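Local coordinates for protein phosphoribosyl-AMP cyclohydrolase (Medicago truncatula, PDB 7BGM) that probably catalyses the second and third steps of histidine biosynthesis, hydrolysing phosphoribosyl-ATP to phosphoribosyl-AMP and then opening the adenine ring of that product, at residues A[20-26]-A[85-91]; A[102-108]-A[120-124]; A[151-156]-A[195-199]. Residues are numbered along the deposited sequence.

Interaction 1. Residues A[20-26]-A[85-91]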
loop_
_atom_site.group_PDB
_atom_site.type_symbol
_atom_site.label_atom_id
_atom_site.label_comp_id
_atom_site.label_asym_id
_atom_site.label_seq_id
_atom_site.Cartn_x
_atom_site.Cartn_y
_atom_site.Cartn_z
ATOM N N VAL A 20 -3.213 19.282 -0.034
ATOM C CA VAL A 20 -3.357 18.074 -0.858
ATOM C C VAL A 20 -3.989 16.994 0.008
ATOM O O VAL A 20 -3.592 16.822 1.165
ATOM C CB VAL A 20 -1.989 17.608 -1.384
ATOM C CG1 VAL A 20 -2.064 16.187 -1.978
ATOM C CG2 VAL A 20 -1.454 18.591 -2.414
ATOM N N ALA A 21 -4.991 16.299 -0.525
ATOM C CA ALA A 21 -5.601 15.174 0.184
ATOM C C ALA A 21 -5.519 13.916 -0.661
ATOM O O ALA A 21 -6.014 13.876 -1.796
ATOM C CB ALA A 21 -7.069 15.445 0.560
ATOM N N ILE A 22 -4.983 12.855 -0.055
ATOM C CA ILE A 22 -4.738 11.597 -0.748
ATOM C C ILE A 22 -5.579 10.531 -0.091
ATOM O O ILE A 22 -5.499 10.353 1.134
ATOM C CB ILE A 22 -3.263 11.202 -0.703
ATOM C CG1 ILE A 22 -2.397 12.324 -1.229
ATOM C CG2 ILE A 22 -3.048 9.869 -1.435
ATOM C CD1 ILE A 22 -0.942 12.119 -0.903
ATOM N N ALA A 23 -6.435 9.857 -0.879
ATOM C CA ALA A 23 -7.189 8.734 -0.334
ATOM C C ALA A 23 -6.437 7.435 -0.572
ATOM O O ALA A 23 -6.023 7.142 -1.714
ATOM C CB ALA A 23 -8.590 8.659 -0.940
ATOM N N GLN A 24 -6.333 6.618 0.488
ATOM C CA GLN A 24 -5.523 5.404 0.447
ATOM C C GLN A 24 -6.319 4.261 1.064
ATOM O O GLN A 24 -6.954 4.437 2.114
ATOM C CB GLN A 24 -4.178 5.597 1.198
ATOM C CG GLN A 24 -3.324 4.311 1.187
ATOM C CD GLN A 24 -1.977 4.519 1.824
ATOM O OE1 GLN A 24 -1.860 5.253 2.824
ATOM N NE2 GLN A 24 -0.937 3.847 1.273
ATOM N N ASN A 25 -6.293 3.097 0.411
ATOM C CA ASN A 25 -7.009 1.907 0.892
ATOM C C ASN A 25 -6.390 1.436 2.214
ATOM O O ASN A 25 -5.198 1.111 2.267
ATOM C CB ASN A 25 -6.941 0.821 -0.186
ATOM C CG ASN A 25 -7.781 -0.417 0.161
ATOM O OD1 ASN A 25 -7.659 -0.991 1.239
ATOM N ND2 ASN A 25 -8.671 -0.811 -0.758
ATOM N N VAL A 26 -7.197 1.437 3.285
ATOM C CA VAL A 26 -6.740 1.072 4.635
ATOM C C VAL A 26 -6.252 -0.375 4.714
ATOM O O VAL A 26 -5.382 -0.710 5.547
ATOM C CB VAL A 26 -7.873 1.320 5.651
ATOM C CG1 VAL A 26 -9.066 0.405 5.390
ATOM C CG2 VAL A 26 -7.339 1.137 7.117
ATOM N N SER A 85 -0.102 18.192 3.610
ATOM C CA SER A 85 -0.514 17.005 2.880
ATOM C C SER A 85 -1.263 16.093 3.844
ATOM O O SER A 85 -0.849 15.933 4.996
ATOM C CB SER A 85 0.717 16.300 2.310
ATOM O OG SER A 85 0.316 15.204 1.523
ATOM N N ILE A 86 -2.395 15.559 3.403
ATOM C CA ILE A 86 -3.309 14.788 4.235
ATOM C C ILE A 86 -3.528 13.444 3.587
ATOM O O ILE A 86 -3.785 13.391 2.381
ATOM C CB ILE A 86 -4.654 15.519 4.375
ATOM C CG1 ILE A 86 -4.380 16.911 4.972
ATOM C CG2 ILE A 86 -5.625 14.688 5.189
ATOM C CD1 ILE A 86 -5.609 17.822 5.039
ATOM N N ILE A 87 -3.474 12.356 4.384
ATOM C CA ILE A 87 -3.974 11.059 3.942
ATOM C C ILE A 87 -5.319 10.813 4.584
ATOM O O ILE A 87 -5.469 10.883 5.823
ATOM C CB ILE A 87 -3.019 9.894 4.268
ATOM C CG1 ILE A 87 -1.647 10.093 3.598
ATOM C CG2 ILE A 87 -3.687 8.564 3.779
ATOM C CD1 ILE A 87 -0.617 9.009 3.958
ATOM N N TYR A 88 -6.312 10.496 3.734
ATOM C CA TYR A 88 -7.574 9.908 4.164
ATOM C C TYR A 88 -7.425 8.398 4.042
ATOM O O TYR A 88 -7.443 7.854 2.927
ATOM C CB TYR A 88 -8.727 10.372 3.272
ATOM C CG TYR A 88 -9.075 11.816 3.272
ATOM C CD1 TYR A 88 -8.793 12.662 4.361
ATOM C CD2 TYR A 88 -9.781 12.342 2.190
ATOM C CE1 TYR A 88 -9.191 13.997 4.332
ATOM C CE2 TYR A 88 -10.178 13.666 2.153
ATOM C CZ TYR A 88 -9.898 14.492 3.225
ATOM O OH TYR A 88 -10.337 15.806 3.154
ATOM N N LEU A 89 -7.262 7.712 5.163
ATOM C CA LEU A 89 -7.049 6.265 5.143
ATOM C C LEU A 89 -8.396 5.580 5.332
ATOM O O LEU A 89 -9.036 5.755 6.368
ATOM C CB LEU A 89 -6.061 5.877 6.228
ATOM C CG LEU A 89 -5.407 4.502 6.140
ATOM C CD1 LEU A 89 -4.532 4.347 4.903
ATOM C CD2 LEU A 89 -4.589 4.245 7.414
ATOM N N GLY A 90 -8.854 4.839 4.313
ATOM C CA GLY A 90 -10.235 4.391 4.343
ATOM C C GLY A 90 -10.525 3.197 3.462
ATOM O O GLY A 90 -9.665 2.708 2.735
ATOM N N LYS A 91 -11.778 2.738 3.533
ATOM C CA LYS A 91 -12.230 1.544 2.847
ATOM C C LYS A 91 -13.206 1.950 1.752
ATOM O O LYS A 91 -14.285 2.481 2.069
ATOM C CB LYS A 91 -12.906 0.574 3.831
ATOM C CG LYS A 91 -13.336 -0.786 3.208
ATOM C CD LYS A 91 -12.099 -1.681 2.915
ATOM C CE LYS A 91 -12.489 -3.061 2.402
ATOM N NZ LYS A 91 -11.338 -3.935 2.093
#

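Interaction 2. Residues A[102-108]-A[120-124]. With ZN (zinc ion), chain C.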
loop_
_atom_site.group_PDB
_atom_site.type_symbol
_atom_site.label_atom_id
_atom_site.label_comp_id
_atom_site.label_asym_id
_atom_site.label_seq_id
_atom_site.Cartn_x
_atom_site.Cartn_y
_atom_site.Cartn_z
ATOM N N GLU A 102 -10.479 0.723 -10.633
ATOM C CA GLU A 102 -10.518 0.558 -9.186
ATOM C C GLU A 102 -9.898 1.751 -8.464
ATOM O O GLU A 102 -10.371 2.163 -7.386
ATOM C CB GLU A 102 -9.805 -0.739 -8.831
ATOM C CG GLU A 102 -10.021 -1.175 -7.470
ATOM C CD GLU A 102 -9.658 -2.629 -7.334
ATOM O OE1 GLU A 102 -10.252 -3.465 -8.046
ATOM O OE2 GLU A 102 -8.744 -2.921 -6.574
ATOM N N THR A 103 -8.847 2.317 -9.049
ATOM C CA THR A 103 -8.211 3.541 -8.588
ATOM C C THR A 103 -8.042 4.451 -9.776
ATOM O O THR A 103 -8.176 4.035 -10.948
ATOM C CB THR A 103 -6.813 3.335 -7.970
ATOM O OG1 THR A 103 -5.884 3.072 -9.045
ATOM C CG2 THR A 103 -6.839 2.153 -6.957
ATOM N N CYS A 104 -7.688 5.683 -9.467
ATOM C CA CYS A 104 -7.467 6.638 -10.545
ATOM C C CYS A 104 -6.101 6.471 -11.238
ATOM O O CYS A 104 -5.832 7.177 -12.219
ATOM C CB CYS A 104 -7.612 8.071 -10.029
ATOM S SG CYS A 104 -9.270 8.542 -9.512
ATOM N N TYR A 105 -5.257 5.550 -10.809
ATOM C CA TYR A 105 -3.865 5.456 -11.271
ATOM C C TYR A 105 -3.669 4.174 -12.048
ATOM O O TYR A 105 -3.460 3.106 -11.472
ATOM C CB TYR A 105 -2.864 5.544 -10.098
ATOM C CG TYR A 105 -2.920 6.868 -9.355
ATOM C CD1 TYR A 105 -2.082 7.939 -9.739
ATOM C CD2 TYR A 105 -3.840 7.084 -8.315
ATOM C CE1 TYR A 105 -2.114 9.150 -9.053
ATOM C CE2 TYR A 105 -3.897 8.296 -7.640
ATOM C CZ TYR A 105 -3.019 9.322 -8.001
ATOM O OH TYR A 105 -3.100 10.515 -7.306
ATOM N N TYR A 106 -3.800 4.285 -13.377
ATOM C CA TYR A 106 -3.695 3.161 -14.297
ATOM C C TYR A 106 -2.953 3.546 -15.582
ATOM O O TYR A 106 -3.053 2.828 -16.594
ATOM C CB TYR A 106 -5.108 2.646 -14.622
ATOM C CG TYR A 106 -6.034 3.731 -15.044
ATOM C CD1 TYR A 106 -6.008 4.201 -16.361
ATOM C CD2 TYR A 106 -6.977 4.260 -14.160
ATOM C CE1 TYR A 106 -6.859 5.190 -16.775
ATOM C CE2 TYR A 106 -7.846 5.274 -14.561
ATOM C CZ TYR A 106 -7.782 5.732 -15.880
ATOM O OH TYR A 106 -8.608 6.739 -16.337
ATOM N N THR A 107 -2.230 4.672 -15.589
ATOM C CA THR A 107 -1.554 5.146 -16.793
ATOM C C THR A 107 -0.046 5.054 -16.568
ATOM O O THR A 107 0.565 5.960 -15.976
ATOM C CB THR A 107 -2.004 6.575 -17.096
ATOM O OG1 THR A 107 -3.452 6.581 -17.293
ATOM C CG2 THR A 107 -1.308 7.139 -18.361
ATOM N N PRO A 108 0.596 3.956 -16.971
ATOM C CA PRO A 108 2.034 3.787 -16.683
ATOM C C PRO A 108 2.851 4.515 -17.730
ATOM O O PRO A 108 2.636 4.343 -18.926
ATOM C CB PRO A 108 2.241 2.270 -16.750
ATOM C CG PRO A 108 1.164 1.792 -17.737
ATOM C CD PRO A 108 0.026 2.804 -17.696
ATOM N N GLY A 120 -1.273 0.278 -23.303
ATOM C CA GLY A 120 -2.034 -0.584 -22.432
ATOM C C GLY A 120 -2.077 -0.044 -21.019
ATOM O O GLY A 120 -1.050 0.018 -20.326
ATOM N N ASN A 121 -3.262 0.341 -20.564
ATOM C CA ASN A 121 -3.394 0.811 -19.198
ATOM C C ASN A 121 -3.358 -0.368 -18.223
ATOM O O ASN A 121 -3.695 -1.505 -18.558
ATOM C CB ASN A 121 -4.687 1.623 -19.032
ATOM C CG ASN A 121 -4.560 3.049 -19.617
ATOM O OD1 ASN A 121 -3.458 3.525 -19.893
ATOM N ND2 ASN A 121 -5.679 3.700 -19.831
ATOM N N LYS A 122 -2.898 -0.095 -17.019
ATOM C CA LYS A 122 -2.872 -1.121 -15.982
ATOM C C LYS A 122 -2.791 -0.418 -14.642
ATOM O O LYS A 122 -2.070 0.570 -14.505
ATOM C CB LYS A 122 -1.708 -2.110 -16.148
ATOM C CG LYS A 122 -0.318 -1.574 -15.939
ATOM C CD LYS A 122 0.593 -2.681 -15.425
ATOM C CE LYS A 122 2.044 -2.513 -15.874
ATOM N NZ LYS A 122 2.568 -1.139 -15.695
ATOM N N LEU A 123 -3.506 -0.945 -13.642
ATOM C CA LEU A 123 -3.465 -0.343 -12.313
ATOM C C LEU A 123 -2.047 -0.365 -11.755
ATOM O O LEU A 123 -1.299 -1.345 -11.909
ATOM C CB LEU A 123 -4.388 -1.097 -11.353
ATOM C CG LEU A 123 -5.914 -1.096 -11.566
ATOM C CD1 LEU A 123 -6.465 -2.077 -10.591
ATOM C CD2 LEU A 123 -6.451 0.305 -11.303
ATOM N N ALA A 124 -1.678 0.722 -11.089
ATOM C CA ALA A 124 -0.505 0.690 -10.216
ATOM C C ALA A 124 -0.700 -0.335 -9.107
ATOM O O ALA A 124 -1.721 -0.316 -8.409
ATOM C CB ALA A 124 -0.279 2.071 -9.619
HETATM ZN ZN ZN C . -10.202 8.965 -11.583
HETATM O O HOH W 1 -4.017 1.138 -8.226
#

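Interaction 3. Residues A[151-156]-A[195-199]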
loop_
_atom_site.group_PDB
_atom_site.type_symbol
_atom_site.label_atom_id
_atom_site.label_comp_id
_atom_site.label_asym_id
_atom_site.label_seq_id
_atom_site.Cartn_x
_atom_site.Cartn_y
_atom_site.Cartn_z
ATOM N N TRP A 151 4.967 -22.643 -14.754
ATOM C CA TRP A 151 5.000 -23.266 -13.434
ATOM C C TRP A 151 3.801 -22.865 -12.578
ATOM O O TRP A 151 3.251 -23.696 -11.844
ATOM C CB TRP A 151 6.287 -22.919 -12.697
ATOM C CG TRP A 151 6.176 -23.315 -11.266
ATOM C CD1 TRP A 151 5.886 -22.500 -10.212
ATOM C CD2 TRP A 151 6.295 -24.638 -10.732
ATOM N NE1 TRP A 151 5.839 -23.231 -9.050
ATOM C CE2 TRP A 151 6.087 -24.546 -9.342
ATOM C CE3 TRP A 151 6.569 -25.888 -11.291
ATOM C CZ2 TRP A 151 6.147 -25.653 -8.505
ATOM C CZ3 TRP A 151 6.630 -26.985 -10.458
ATOM C CH2 TRP A 151 6.416 -26.862 -9.081
ATOM N N THR A 152 3.403 -21.594 -12.624
ATOM C CA THR A 152 2.198 -21.192 -11.905
ATOM C C THR A 152 0.963 -21.860 -12.507
ATOM O O THR A 152 0.079 -22.332 -11.779
ATOM C CB THR A 152 2.079 -19.669 -11.919
ATOM O OG1 THR A 152 3.217 -19.107 -11.251
ATOM C CG2 THR A 152 0.809 -19.206 -11.202
ATOM N N LYS A 153 0.904 -21.950 -13.836
ATOM C CA LYS A 153 -0.237 -22.597 -14.468
ATOM C C LYS A 153 -0.331 -24.070 -14.076
ATOM O O LYS A 153 -1.437 -24.600 -13.930
ATOM C CB LYS A 153 -0.146 -22.439 -15.985
ATOM C CG LYS A 153 -1.406 -22.853 -16.739
ATOM C CD LYS A 153 -2.608 -21.976 -16.383
ATOM C CE LYS A 153 -3.791 -22.270 -17.305
ATOM N NZ LYS A 153 -5.007 -21.483 -16.971
ATOM N N ARG A 154 0.817 -24.738 -13.884
ATOM C CA ARG A 154 0.813 -26.139 -13.463
ATOM C C ARG A 154 0.106 -26.315 -12.122
ATOM O O ARG A 154 -0.641 -27.282 -11.928
ATOM C CB ARG A 154 2.244 -26.674 -13.368
ATOM C CG ARG A 154 3.040 -26.696 -14.671
ATOM C CD ARG A 154 4.517 -27.031 -14.410
ATOM N NE ARG A 154 4.766 -28.467 -14.271
ATOM C CZ ARG A 154 4.749 -29.136 -13.119
ATOM N NH1 ARG A 154 4.487 -28.513 -11.979
ATOM N NH2 ARG A 154 4.994 -30.443 -13.107
ATOM N N LEU A 155 0.329 -25.389 -11.184
ATOM C CA LEU A 155 -0.283 -25.496 -9.862
ATOM C C LEU A 155 -1.772 -25.188 -9.905
ATOM O O LEU A 155 -2.555 -25.789 -9.161
ATOM C CB LEU A 155 0.418 -24.560 -8.889
ATOM C CG LEU A 155 1.858 -24.918 -8.522
ATOM C CD1 LEU A 155 2.486 -23.769 -7.755
ATOM C CD2 LEU A 155 1.893 -26.184 -7.694
ATOM N N LEU A 156 -2.181 -24.267 -10.776
ATOM C CA LEU A 156 -3.594 -23.949 -10.918
ATOM C C LEU A 156 -4.388 -25.121 -11.453
ATOM O O LEU A 156 -5.602 -25.180 -11.230
ATOM C CB LEU A 156 -3.774 -22.751 -11.849
ATOM C CG LEU A 156 -3.372 -21.414 -11.253
ATOM C CD1 LEU A 156 -3.207 -20.377 -12.379
ATOM C CD2 LEU A 156 -4.415 -20.973 -10.238
ATOM N N TYR A 195 3.474 -17.493 -1.893
ATOM C CA TYR A 195 3.205 -17.749 -3.303
ATOM C C TYR A 195 2.222 -18.907 -3.470
ATOM O O TYR A 195 1.202 -18.776 -4.155
ATOM C CB TYR A 195 4.515 -18.026 -4.038
ATOM C CG TYR A 195 4.341 -18.659 -5.386
ATOM C CD1 TYR A 195 3.923 -17.903 -6.476
ATOM C CD2 TYR A 195 4.598 -20.014 -5.583
ATOM C CE1 TYR A 195 3.765 -18.487 -7.729
ATOM C CE2 TYR A 195 4.439 -20.597 -6.832
ATOM C CZ TYR A 195 4.024 -19.824 -7.896
ATOM O OH TYR A 195 3.867 -20.401 -9.139
ATOM N N HIS A 196 2.496 -20.046 -2.826
ATOM C CA HIS A 196 1.621 -21.202 -3.011
ATOM C C HIS A 196 0.238 -20.954 -2.411
ATOM O O HIS A 196 -0.783 -21.326 -3.009
ATOM C CB HIS A 196 2.282 -22.448 -2.424
ATOM C CG HIS A 196 3.465 -22.914 -3.215
ATOM N ND1 HIS A 196 4.752 -22.500 -2.948
ATOM C CD2 HIS A 196 3.547 -23.742 -4.284
ATOM C CE1 HIS A 196 5.579 -23.064 -3.814
ATOM N NE2 HIS A 196 4.872 -23.827 -4.632
ATOM N N ALA A 197 0.177 -20.291 -1.253
ATOM C CA ALA A 197 -1.125 -19.961 -0.699
ATOM C C ALA A 197 -1.901 -19.069 -1.661
ATOM O O ALA A 197 -3.105 -19.255 -1.850
ATOM C CB ALA A 197 -0.982 -19.293 0.664
ATOM N N MET A 198 -1.226 -18.089 -2.279
ATOM C CA MET A 198 -1.947 -17.197 -3.178
ATOM C C MET A 198 -2.463 -17.915 -4.422
ATOM O O MET A 198 -3.463 -17.478 -5.008
ATOM C CB MET A 198 -1.063 -16.003 -3.536
ATOM C CG MET A 198 -1.069 -15.045 -2.375
ATOM S SD MET A 198 0.163 -13.782 -2.569
ATOM C CE MET A 198 -0.602 -12.853 -3.889
ATOM N N VAL A 199 -1.802 -18.994 -4.855
ATOM C CA VAL A 199 -2.367 -19.788 -5.948
ATOM C C VAL A 199 -3.679 -20.433 -5.515
ATOM O O VAL A 199 -4.662 -20.450 -6.276
ATOM C CB VAL A 199 -1.352 -20.830 -6.455
ATOM C CG1 VAL A 199 -1.961 -21.669 -7.595
ATOM C CG2 VAL A 199 -0.076 -20.127 -6.918
#

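Interaction 1. Residues A[20-26]-A[85-91]
Side chains alternate in matched pairs across these two parallel strands. Val20 with Ser85, Ile22 with Ile87 and Gln24 with Leu89 share one face; Ala21 with Ile86 and Ala23 with Tyr88 share the other. On the latter, Tyr88 (chi1 m) lays its ring against Ala21, whose CB sits 4.3 Å from the ring centroid in a CH-pi contact; Tyr88 OH bonds to Thr52 O. On the former, Gln24 is extended, t at chi1 and chi2, and passes Leu89 with OE1 3.5 Å from CD1, while its NE2 bonds to Gly29 O. Leu89, in the t,p rotamer, meets Val26, CG to CG2 at 4.0 Å.

The backbone ladder is regular, Ile22 and Gln24 each bonding through N and O: Ile22 N to Ile86 O and Tyr88 N to Ile22 O are 2.8 and 2.7 Å. Val26 N to Gly90 O, 2.8 Å, carries it past the end of strand 20-25.

Within the cyclohydrolase sheet, strand 31-37 pairs antiparallel with the first strand and strand 76-80 with the second. Helix 39-48 covers the Ile86 and Tyr88 face, whereas Ser85, directly after Asp84, which binds zinc with Asp80 and Asp82, bonds to Gln34 and Tyr105 of the second subunit.

Interaction 2. Residues A[102-108]-A[120-124]
The zinc-binding loop of the cyclohydrolase part leads here into an intersubunit strand, and segment 120-124 runs alongside the chain just after its metal ligand. Cys104 SG binds the zinc at 2.3 Å; Cys97 of the same chain and Cys81 of the second subunit supply the other thiolates, so the site is shared by the dimer. Cys104 itself points away from segment 120-124.

Thr103 shapes the way out of the loop with an ST turn, its OG1 accepting from Tyr105 N at 3.1 Å. The same OG1 hydrogen-bonds, at 2.8 Å, to a water that donates to Ala124 O at 2.7 Å, linking the turn to the returning chain. Two backbone bonds then tie the segments together: Ala124 N to Tyr105 O and Lys122 N to Tyr106 O, both 3.0 Å. Between them Tyr106 and Leu123 come closest, CA to CA 4.0 Å, and Tyr106 CA makes a CA-H...O contact with Lys122 O at 3.1 Å.

Side chains fill in around this frame. Leu123 reaches back over the turn, CD2 3.6 Å from Thr103 OG1 and CD1 4.0 Å from Glu102 CB. Asn121 ND2 comes to the edge of the Tyr106 ring, 3.5 Å from CD1, and Lys122 bends its chain so that NZ lies 3.6 Å from Pro108 CB and forms a long, weak ion pair with Asp76 of the second subunit.

Strand 31-37 packs beside Thr103 and Tyr105, and segment 120-124 leads on to helix 127-140. Tyr105, Thr107 and Pro108 join an antiparallel ladder with a strand of the second subunit, extending the sheet across the interface.

Interaction 3. Residues A[151-156]-A[195-199]
Tyr195 reaches across from its helix with chi1 t and brings its ring alongside Trp151, the two meeting rim to rim rather than stacking: the tyrosine ring and the five-membered ring of Trp151 have centroids 5.9 Å apart and planes at 21°. Its hydroxyl ends in a short hydrogen bond, Tyr195 OH to Thr152 OG1 at 2.6 Å, and also lies 3.1 Å from Trp151 CD1. Trp151, Thr152 and Tyr195 all belong to an AMP-binding site of this enzyme, empty in this model, so the hydrogen bond links two residues of the nucleotide site, one from each helix. Arg138, another residue of that site, adjoins Thr152.

Deeper in, the contact becomes aliphatic. Leu155 points toward the opposing helix and places CD1 3.8 Å from Tyr195 CE2 and 3.6 Å from His196 CD2, bridging both rings. One turn on from Tyr195, Val199 receives Leu155 CB at 4.0 Å and Leu156 CD2 at 3.7 Å, both measured to its CG1. His196 ND1 bonds to Asp192 O, and His196 NE2, 4.5 Å from Trp151 CZ2 near the plane of the indole, is buried without a polar partner in the model.

The short helical segments cross at -52° with axes 10.5 Å apart, a wide spacing spanned by the Tyr195 ring and by Leu155 and Leu156 meeting Val199. Both lie in the all-helical pyrophosphohydrolase part, of the MazG clan. Helix 127-140 packs against Thr152 and Leu156, helix 159-178 against Leu155 and His196, while on helix 183-204 Ala197 touches Met190 of the second subunit.

Overall arrangement
The three contacts follow one another along the chain, each closing before the next opens. Interactions 1 and 2 both belong to the cyclohydrolase part: their centres are about 18 Å apart, strands 85-92 and 105-108 are consecutive, and both touch the second subunit. Tyr105 of one subunit meets Ser85 of the other, so across the dimer the two contacts become neighbours. Interaction 3 stands off in the helical pyrophosphohydrolase part, with its centre about 33 Å from that of interaction 1 and about 25 Å from that of interaction 2. Segment 120-124 leads into helix 127-140, which flanks interaction 3, and so connects the two parts. This is consistent with a cyclohydrolase and a pyrophosphohydrolase part joined in one chain.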